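Local coordinates for ESX secretion system protein EccC (Thermomonospora curvata, PDB 4NH0) that takes part in type VII (ESX) secretion as a multidomain ATPase of weak intrinsic activity, binding the exported protein EsxB and possibly serving as translocase, at residues 322-326 / 576-580; 748-752 / 763-767. The contacts are given in a common frame with arbitrary orientation. Numbering follows the deposited sequence.

Contact 1 of 2, residues 322-326 / 576-580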
# COMPACT_ATOMS: atom_id res chain seq x y z
N ARG A 322 -2.98 -37.20 27.88
CA ARG A 322 -2.65 -36.29 28.97
C ARG A 322 -1.72 -36.96 29.97
O ARG A 322 -0.74 -36.36 30.42
CB ARG A 322 -3.92 -35.81 29.68
CG ARG A 322 -4.86 -35.03 28.80
CD ARG A 322 -6.15 -34.69 29.53
NE ARG A 322 -5.91 -33.88 30.72
CZ ARG A 322 -5.90 -32.56 30.73
NH1 ARG A 322 -6.11 -31.88 29.62
NH2 ARG A 322 -5.67 -31.90 31.87
N THR A 323 -2.02 -38.21 30.29
CA THR A 323 -1.25 -38.97 31.26
C THR A 323 0.17 -39.22 30.77
O THR A 323 1.13 -39.10 31.54
CB THR A 323 -1.92 -40.31 31.58
OG1 THR A 323 -3.29 -40.09 31.95
CG2 THR A 323 -1.20 -41.02 32.71
N LEU A 324 0.31 -39.56 29.50
CA LEU A 324 1.61 -39.83 28.91
C LEU A 324 2.51 -38.60 28.92
O LEU A 324 3.67 -38.66 29.31
CB LEU A 324 1.47 -40.36 27.49
CG LEU A 324 2.79 -40.64 26.76
CD1 LEU A 324 3.63 -41.62 27.55
CD2 LEU A 324 2.54 -41.16 25.36
N VAL A 325 1.95 -37.47 28.48
CA VAL A 325 2.70 -36.22 28.43
C VAL A 325 3.09 -35.74 29.82
O VAL A 325 4.25 -35.41 30.06
CB VAL A 325 1.89 -35.12 27.72
CG1 VAL A 325 2.57 -33.77 27.88
CG2 VAL A 325 1.71 -35.46 26.25
N LEU A 326 2.13 -35.72 30.73
CA LEU A 326 2.37 -35.23 32.09
C LEU A 326 3.40 -36.09 32.82
O LEU A 326 4.20 -35.58 33.59
CB LEU A 326 1.06 -35.20 32.88
CG LEU A 326 1.16 -34.60 34.29
CD1 LEU A 326 1.66 -33.17 34.21
CD2 LEU A 326 -0.19 -34.67 35.00
N PHE A 576 -4.02 -33.02 37.90
CA PHE A 576 -3.36 -32.37 36.78
C PHE A 576 -2.98 -30.94 37.12
O PHE A 576 -1.83 -30.54 36.98
CB PHE A 576 -4.26 -32.39 35.54
CG PHE A 576 -3.62 -31.83 34.31
CD1 PHE A 576 -3.75 -30.49 33.99
CD2 PHE A 576 -2.90 -32.65 33.45
CE1 PHE A 576 -3.16 -29.98 32.85
CE2 PHE A 576 -2.32 -32.14 32.31
CZ PHE A 576 -2.44 -30.80 32.01
N ASP A 577 -3.97 -30.17 37.58
CA ASP A 577 -3.77 -28.77 37.93
C ASP A 577 -2.73 -28.61 39.04
O ASP A 577 -1.90 -27.70 38.99
CB ASP A 577 -5.09 -28.13 38.36
CG ASP A 577 -6.11 -28.11 37.24
OD1 ASP A 577 -5.71 -27.96 36.07
OD2 ASP A 577 -7.32 -28.23 37.53
N VAL A 578 -2.79 -29.49 40.03
CA VAL A 578 -1.87 -29.43 41.16
C VAL A 578 -0.42 -29.62 40.71
O VAL A 578 0.48 -28.92 41.17
CB VAL A 578 -2.21 -30.50 42.22
CG1 VAL A 578 -1.21 -30.46 43.36
CG2 VAL A 578 -3.62 -30.28 42.74
N VAL A 579 -0.21 -30.57 39.81
CA VAL A 579 1.13 -30.86 39.30
C VAL A 579 1.67 -29.71 38.47
O VAL A 579 2.73 -29.15 38.78
CB VAL A 579 1.14 -32.14 38.46
CG1 VAL A 579 2.49 -32.31 37.77
CG2 VAL A 579 0.84 -33.35 39.32
N VAL A 580 0.95 -29.34 37.42
CA VAL A 580 1.37 -28.29 36.49
C VAL A 580 1.66 -26.98 37.21
O VAL A 580 2.61 -26.27 36.88
CB VAL A 580 0.32 -28.05 35.40
CG1 VAL A 580 0.75 -26.94 34.46
CG2 VAL A 580 0.06 -29.33 34.62
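Segments 322-326 and 576-580 run nearly parallel, their axes at 19° and 12.2 Å apart at closest approach, so side chains alone bridge the gap. On helix 317-329, Arg322 and Leu326 sit one turn apart and leave a hollow between them. Phe576 pushes its ring into that hollow. The guanidinium lies over one face of the ring, with Arg322 CZ 4.0 Å from the Phe576 ring centroid and only 11° off the normal, a cation-pi contact; Arg322 NH2 comes within 3.2 Å of Phe576 CG. From the next turn, Leu326 in turn nestles against Phe576, Val579 and Val580. Its CD2 rests 3.7 Å from Phe576 CD2, while Leu326 CD1 lies 3.8 Å from Val579 CG1 and 4.2 Å from Val580 CG2. Beyond the pair, Val580 also touches Leu356, and the carbonyl of Thr349 takes a hydrogen bond from Arg322 NH1. Helix 317-329 starts within the predicted ATP-binding loop of FtsK 1. Helix 575-583 comes between the first and second ATPase modules, consistent with the linker whose docking lowers FtsK 1 activity. With no salt bridge between these segments, the join rests on apolar burial and a cation over an aromatic face, which suggests that fit matters more than charge pairing.

Contact 2 of 2, residues 748-752 / 763-767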
# COMPACT_ATOMS: atom_id res chain seq x y z
N MET A 748 20.70 11.56 -7.69
CA MET A 748 19.82 12.03 -6.62
C MET A 748 20.45 11.75 -5.27
O MET A 748 20.19 12.45 -4.29
CB MET A 748 18.45 11.36 -6.73
CG MET A 748 17.45 11.84 -5.69
SD MET A 748 17.24 13.62 -5.75
CE MET A 748 16.18 13.88 -4.33
N ALA A 749 21.30 10.72 -5.21
CA ALA A 749 22.01 10.37 -3.99
C ALA A 749 22.93 11.51 -3.56
O ALA A 749 23.09 11.77 -2.37
CB ALA A 749 22.80 9.09 -4.18
N THR A 750 23.53 12.17 -4.54
CA THR A 750 24.41 13.30 -4.27
C THR A 750 23.61 14.50 -3.76
O THR A 750 24.02 15.16 -2.80
CB THR A 750 25.19 13.71 -5.53
OG1 THR A 750 26.11 12.67 -5.89
CG2 THR A 750 25.97 14.99 -5.29
N TYR A 751 22.47 14.76 -4.39
CA TYR A 751 21.60 15.86 -3.98
C TYR A 751 21.14 15.68 -2.54
O TYR A 751 21.11 16.64 -1.77
CB TYR A 751 20.40 15.96 -4.91
CG TYR A 751 19.43 17.07 -4.55
CD1 TYR A 751 18.34 16.82 -3.72
CD2 TYR A 751 19.59 18.35 -5.03
CE1 TYR A 751 17.45 17.82 -3.39
CE2 TYR A 751 18.71 19.36 -4.71
CZ TYR A 751 17.64 19.09 -3.88
OH TYR A 751 16.76 20.09 -3.55
N ARG A 752 20.77 14.45 -2.19
CA ARG A 752 20.37 14.14 -0.83
C ARG A 752 21.52 14.38 0.13
O ARG A 752 21.33 14.79 1.27
CB ARG A 752 19.90 12.68 -0.73
CG ARG A 752 18.56 12.41 -1.39
CD ARG A 752 18.03 11.04 -1.02
NE ARG A 752 18.40 10.01 -1.99
CZ ARG A 752 17.58 9.54 -2.92
NH1 ARG A 752 16.35 10.01 -3.02
NH2 ARG A 752 18.00 8.61 -3.76
N ASP A 763 16.34 22.94 -4.68
CA ASP A 763 15.06 23.29 -5.27
C ASP A 763 14.07 23.75 -4.21
O ASP A 763 13.06 24.37 -4.52
CB ASP A 763 14.49 22.10 -6.04
CG ASP A 763 15.54 21.32 -6.78
OD1 ASP A 763 16.52 21.93 -7.27
OD2 ASP A 763 15.40 20.08 -6.87
N GLY A 764 14.37 23.43 -2.96
CA GLY A 764 13.44 23.65 -1.88
C GLY A 764 12.71 22.36 -1.58
O GLY A 764 11.96 22.27 -0.61
N PHE A 765 12.93 21.37 -2.43
CA PHE A 765 12.31 20.06 -2.28
C PHE A 765 13.33 19.00 -1.93
O PHE A 765 14.54 19.20 -2.11
CB PHE A 765 11.58 19.66 -3.57
CG PHE A 765 10.37 20.49 -3.88
CD1 PHE A 765 9.14 20.16 -3.35
CD2 PHE A 765 10.46 21.58 -4.71
CE1 PHE A 765 8.03 20.91 -3.63
CE2 PHE A 765 9.35 22.34 -5.01
CZ PHE A 765 8.13 22.01 -4.46
N GLY A 766 12.85 17.87 -1.43
CA GLY A 766 13.69 16.71 -1.20
C GLY A 766 13.25 15.59 -2.12
O GLY A 766 13.24 15.74 -3.34
N ASP A 767 12.87 14.45 -1.54
CA ASP A 767 12.25 13.38 -2.30
C ASP A 767 10.74 13.56 -2.32
O ASP A 767 10.09 13.47 -1.28
CB ASP A 767 12.62 12.01 -1.72
CG ASP A 767 14.02 11.58 -2.09
OD1 ASP A 767 14.96 11.94 -1.36
OD2 ASP A 767 14.17 10.87 -3.10
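Tyr751 reaches from the first turn of helix 748-756 to the returning chain, its ring edge lying beside Gly766, with Tyr751 CE1 4.5 Å from Gly766 CA. The hydroxyl pins the bend at two points: Tyr751 OH donates to Phe765 O at 2.8 Å and accepts from Asp763 N at 3.1 Å. Farther along the loop, Met748 CE packs 3.6 Å from Gly766 O, and Arg752 forms a salt bridge with Asp767. Its hydrogen bond, Arg752 NH1 to Asp767 OD1 at 2.9 Å, is approximate, because the model crowds that nitrogen. Gly764, with a positive phi of 98°, lets the loop turn where a CB would jam against the preceding carbonyl. Helix 719-742 braces the contact: Arg736 forms a salt bridge with Asp763 and a hydrogen bond to Gly766 O, while Phe740 meets the Tyr751 ring. Phe765 packs on strand 689-694, and Asp767, hydrogen-bonded through OD2 to His802 of strand 801-807, begins strand 767-772 between those two strands in the FtsK 2 sheet.

Along the chain the contacts come in series, contact 1 closing before contact 2 opens. Their centres lie 65 Å apart on opposite sides of the chain's centre, with nearest atoms about 54 Å apart, so neither touches the other. They belong to successive ATPase modules whose ten-stranded sheets have the same strand order. Contact 1 is long-range, with 249 residues between its segments, and attaches a later helix to the first module; contact 2 has only 10 residues between its segments and is internal to the second. Strand 767-772, which contact 2 leads into, holds the place of strand 418-424, just before the probable active-site residue Glu425. One contact thus joins separate parts of the cytoplasmic domain, the other shapes a single module.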